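Local coordinates for protein putative alpha-galactosidase/melibiase (Bacteroides fragilis, PDB 4OGZ) that probably releases terminal, non-reducing alpha-D-galactose from alpha-galactosides by hydrolysis, as a glycoside hydrolase of family 27, at residues C339-E342 with Q343-S346; M367-S370 with T371-I374. All coordinates share one frame; numbering follows the deposited sequence.

Contact 1 (C339-E342 with Q343-S346); sequences CTNE and QYQS
A capping box between Thr340 and Gln343 starts helix 341-353 of the alpha-galactosidase barrel domain. Thr340 is the N-cap: its OG1 accepts from Gln343 N at 2.9 Å. The threonine hydroxyl sits between its own backbone N and carbonyl carbon (chi1 71°), which turns it in toward the first turn. In return the Gln343 side chain, extended beyond CG, runs back across the threonine side chain at a slant, and its OE1 accepts from Thr340 N at 2.9 Å. This second bond is straight at the hydrogen (164°), but the donor stands above the amide plane, 40° out of it. With both bonds of the box made, the glutamine amide lies beside Cys339, whose CB is 3.4 Å from Gln343 OE1.

The residue before the cap packs on the side chain of Tyr344. Cys339 CB lies over one face of the Tyr344 ring, 3.9 Å from its centroid and close to the ring normal, a CH-pi contact. Cys339 SG approaches obliquely at 4.6 Å from the same centroid, a sulfur-aromatic contact. Tyr344 OH is held mainly by hydrogen bonds with Asp281 OD1 and Gly326 N, which tie the helix start to loops of the domain; the bond it takes from Cys339 N is weak.

Behind the cap, Tyr344 N, Gln345 N and Ser346 N bond to the carbonyls of Thr340, Asn341 and Glu342. A water bridges Glu342 OE2 (3.0 Å) and Ser346 OG (2.8 Å), joining two side chains one turn apart; Ser346 OG also bonds to Gly465 O. The reciprocal side chain-to-backbone pair between N-cap and N3 is the capping box, and the regular helical bonds begin behind it.

Contact 2 (M367-S370 with T371-I374); sequences MNDS and TLQI
Asn368 OD1 gathers three donors from the first turn of helix 369-375. Thr371 N reaches it at 2.8 Å, nearly in line with the C=O bond, and this is the N-cap bond. Thr371 OG1 donates to the same oxygen at 2.9 Å from above the amide plane, 43° out of it. Ser370 OG donates at 2.6 Å, farther from the plane still. One carbonyl oxygen therefore fixes a backbone N-H and two hydroxyls, and the three bonds together hold the asparagine amide against rotation.

The torsions explain this convergence. Asn368 CG stands between its backbone N and carbonyl carbon (chi1 59°), bringing the amide over the start of the helix, while Thr371 OG1 lies beside its own N, so that both of its donors face the same acceptor. A water adds a second link, accepting from Asn368 N and donating to Thr371 OG1 at 2.8 Å. The first full helical turn is closed by Leu372 N, which bonds to Asn368 O at 3.0 Å, and by Gln373 N, which bonds to Asp369 O.

Thr371 CG2, the other branch, anti to the backbone N, meets the selenium of Met367, a selenomethionine, at 3.8 Å. The Met367 chain bends at its last torsion and sets CE 3.5 Å from Leu372 CD2, the two side chains crossing at about a right angle. Thus an apolar patch of Met367, Leu372 and the Thr371 methyl lies beside the polar cap.

Outward from these contacts, Met367 packs on loop residues Asn129, Met131 and Asn362, and Thr371 also touches Asn362. Beyond them the turn leans on helix 341-353, where Ile374 reaches Phe348; strand 358-360 lies between the two helices in the chain.

In the fold
Both contacts are N-terminal first turns of helices in the alpha-galactosidase domain, and their centres lie about 11 Å apart on the same side of the chain's centre. Contact 1 begins helix 341-353; the chain then passes through strand 358-360, last in chain order of the eight parallel barrel strands, before contact 2 begins helix 369-375. The two turns touch directly: Asn341 OD1 approaches Ser370 OG at 3.6 Å, and Ile374 CD1 packs 3.9 Å from Tyr344 CB. The two helix starts thus pack on each other, although a barrel strand separates them along the chain. Contact 1 also reaches Ile446, Gly465 and Glu466, connecting this part of the barrel domain to the C-terminal beta domain.

Contact 1 (C339-E342 with Q343-S346)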
loop_
_atom_site.group_PDB
_atom_site.type_symbol
_atom_site.label_atom_id
_atom_site.label_comp_id
_atom_site.label_asym_id
_atom_site.label_seq_id
_atom_site.Cartn_x
_atom_site.Cartn_y
_atom_site.Cartn_z
ATOM N N CYS A 339 6.032 -18.725 6.574
ATOM C CA CYS A 339 5.565 -19.321 5.311
ATOM C C CYS A 339 6.765 -19.760 4.438
ATOM O O CYS A 339 7.892 -19.388 4.728
ATOM C CB CYS A 339 4.655 -18.325 4.543
ATOM S SG CYS A 339 3.252 -17.599 5.462
ATOM N N THR A 340 6.519 -20.531 3.370
ATOM C CA THR A 340 7.523 -20.777 2.311
ATOM C C THR A 340 7.711 -19.517 1.458
ATOM O O THR A 340 6.871 -18.607 1.494
ATOM C CB THR A 340 7.132 -21.939 1.373
ATOM O OG1 THR A 340 6.026 -21.551 0.528
ATOM C CG2 THR A 340 6.719 -23.130 2.159
ATOM N N ASN A 341 8.777 -19.457 0.666
ATOM C CA ASN A 341 8.958 -18.319 -0.246
ATOM C C ASN A 341 7.942 -18.347 -1.373
ATOM O O ASN A 341 7.518 -17.308 -1.878
ATOM C CB ASN A 341 10.362 -18.277 -0.831
ATOM C CG ASN A 341 11.358 -17.695 0.139
ATOM O OD1 ASN A 341 11.230 -16.541 0.573
ATOM N ND2 ASN A 341 12.354 -18.491 0.501
ATOM N N GLU A 342 7.551 -19.547 -1.744
ATOM C CA GLU A 342 6.485 -19.730 -2.688
ATOM C C GLU A 342 5.212 -19.032 -2.187
ATOM O O GLU A 342 4.550 -18.274 -2.907
ATOM C CB GLU A 342 6.260 -21.230 -2.856
ATOM C CG GLU A 342 5.654 -21.650 -4.165
ATOM C CD GLU A 342 6.513 -21.269 -5.340
ATOM O OE1 GLU A 342 7.441 -22.034 -5.672
ATOM O OE2 GLU A 342 6.236 -20.208 -5.933
ATOM N N GLN A 343 4.870 -19.317 -0.944
ATOM C CA GLN A 343 3.698 -18.760 -0.292
ATOM C C GLN A 343 3.806 -17.260 -0.105
ATOM O O GLN A 343 2.837 -16.535 -0.423
ATOM C CB GLN A 343 3.465 -19.449 1.044
ATOM C CG GLN A 343 2.939 -20.874 0.895
ATOM C CD GLN A 343 3.033 -21.687 2.186
ATOM O OE1 GLN A 343 3.675 -21.282 3.153
ATOM N NE2 GLN A 343 2.358 -22.804 2.215
ATOM N N TYR A 344 4.978 -16.762 0.286
ATOM C CA TYR A 344 5.163 -15.291 0.347
ATOM C C TYR A 344 4.943 -14.599 -1.025
ATOM O O TYR A 344 4.346 -13.517 -1.134
ATOM C CB TYR A 344 6.554 -14.915 0.900
ATOM C CG TYR A 344 6.723 -15.104 2.395
ATOM C CD1 TYR A 344 5.773 -14.610 3.290
ATOM C CD2 TYR A 344 7.836 -15.780 2.920
ATOM C CE1 TYR A 344 5.915 -14.770 4.657
ATOM C CE2 TYR A 344 7.985 -15.952 4.293
ATOM C CZ TYR A 344 7.016 -15.435 5.148
ATOM O OH TYR A 344 7.105 -15.574 6.510
ATOM N N GLN A 345 5.443 -15.229 -2.077
ATOM C CA GLN A 345 5.307 -14.665 -3.402
ATOM C C GLN A 345 3.861 -14.665 -3.873
ATOM O O GLN A 345 3.415 -13.688 -4.459
ATOM C CB GLN A 345 6.173 -15.439 -4.380
ATOM C CG GLN A 345 5.914 -14.994 -5.808
ATOM C CD GLN A 345 7.142 -15.085 -6.659
ATOM O OE1 GLN A 345 7.807 -14.074 -6.911
ATOM N NE2 GLN A 345 7.458 -16.306 -7.126
ATOM N N SER A 346 3.148 -15.764 -3.599
ATOM C CA SER A 346 1.705 -15.860 -3.855
ATOM C C SER A 346 0.962 -14.785 -3.053
ATOM O O SER A 346 0.107 -14.077 -3.568
ATOM C CB SER A 346 1.183 -17.256 -3.523
ATOM O OG SER A 346 1.714 -18.212 -4.431
HETATM O O HOH W 1 4.009 -18.202 -6.097
#

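Contact 2 (M367-S370 with T371-I374)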
loop_
_atom_site.group_PDB
_atom_site.type_symbol
_atom_site.label_atom_id
_atom_site.label_comp_id
_atom_site.label_asym_id
_atom_site.label_seq_id
_atom_site.Cartn_x
_atom_site.Cartn_y
_atom_site.Cartn_z
HETATM N N MSE A 367 17.302 -7.283 4.160
HETATM C CA MSE A 367 16.465 -8.251 3.468
HETATM C C MSE A 367 17.283 -9.246 2.731
HETATM O O MSE A 367 18.321 -8.919 2.173
HETATM C CB MSE A 367 15.614 -7.448 2.469
HETATM C CG MSE A 367 14.365 -6.952 3.158
HETATM SE SE MSE A 367 13.175 -6.035 1.898
HETATM C CE MSE A 367 14.338 -4.497 1.524
ATOM N N ASN A 368 16.828 -10.487 2.679
ATOM C CA ASN A 368 17.534 -11.459 1.840
ATOM C C ASN A 368 17.064 -11.329 0.388
ATOM O O ASN A 368 16.043 -10.702 0.118
ATOM C CB ASN A 368 17.403 -12.888 2.384
ATOM C CG ASN A 368 15.967 -13.367 2.483
ATOM O OD1 ASN A 368 15.151 -13.079 1.624
ATOM N ND2 ASN A 368 15.663 -14.133 3.531
ATOM N N ASP A 369 17.833 -11.902 -0.528
ATOM C CA ASP A 369 17.550 -11.788 -1.957
ATOM C C ASP A 369 16.181 -12.318 -2.323
ATOM O O ASP A 369 15.528 -11.753 -3.198
ATOM C CB ASP A 369 18.588 -12.566 -2.780
ATOM C CG ASP A 369 20.004 -12.050 -2.585
ATOM O OD1 ASP A 369 20.186 -10.881 -2.160
ATOM O OD2 ASP A 369 20.935 -12.822 -2.872
ATOM N N SER A 370 15.775 -13.420 -1.687
ATOM C CA SER A 370 14.474 -14.036 -1.929
ATOM C C SER A 370 13.346 -13.062 -1.573
ATOM O O SER A 370 12.395 -12.931 -2.336
ATOM C CB SER A 370 14.349 -15.369 -1.199
ATOM O OG SER A 370 14.536 -15.203 0.176
ATOM N N THR A 371 13.476 -12.333 -0.469
ATOM C CA THR A 371 12.502 -11.292 -0.126
ATOM C C THR A 371 12.532 -10.120 -1.117
ATOM O O THR A 371 11.482 -9.635 -1.580
ATOM C CB THR A 371 12.765 -10.742 1.278
ATOM O OG1 THR A 371 12.589 -11.788 2.240
ATOM C CG2 THR A 371 11.817 -9.586 1.598
ATOM N N LEU A 372 13.738 -9.654 -1.431
ATOM C CA LEU A 372 13.911 -8.585 -2.426
ATOM C C LEU A 372 13.344 -8.955 -3.792
ATOM O O LEU A 372 12.789 -8.127 -4.506
ATOM C CB LEU A 372 15.389 -8.262 -2.584
ATOM C CG LEU A 372 16.088 -7.495 -1.468
ATOM C CD1 LEU A 372 17.600 -7.568 -1.694
ATOM C CD2 LEU A 372 15.585 -6.058 -1.394
ATOM N N GLN A 373 13.497 -10.214 -4.146
ATOM C CA GLN A 373 12.990 -10.740 -5.390
ATOM C C GLN A 373 11.483 -10.608 -5.459
ATOM O O GLN A 373 10.932 -10.617 -6.541
ATOM C CB GLN A 373 13.315 -12.217 -5.528
ATOM C CG GLN A 373 12.944 -12.861 -6.852
ATOM C CD GLN A 373 13.831 -12.424 -8.008
ATOM O OE1 GLN A 373 14.903 -11.846 -7.813
ATOM N NE2 GLN A 373 13.390 -12.716 -9.228
ATOM N N ILE A 374 10.811 -10.640 -4.315
ATOM C CA ILE A 374 9.355 -10.527 -4.304
ATOM C C ILE A 374 8.943 -9.049 -4.264
ATOM O O ILE A 374 8.234 -8.571 -5.148
ATOM C CB ILE A 374 8.761 -11.283 -3.110
ATOM C CG1 ILE A 374 9.028 -12.803 -3.271
ATOM C CG2 ILE A 374 7.282 -10.980 -2.987
ATOM C CD1 ILE A 374 8.856 -13.611 -2.002
HETATM O O HOH W 2 14.331 -10.944 4.275
#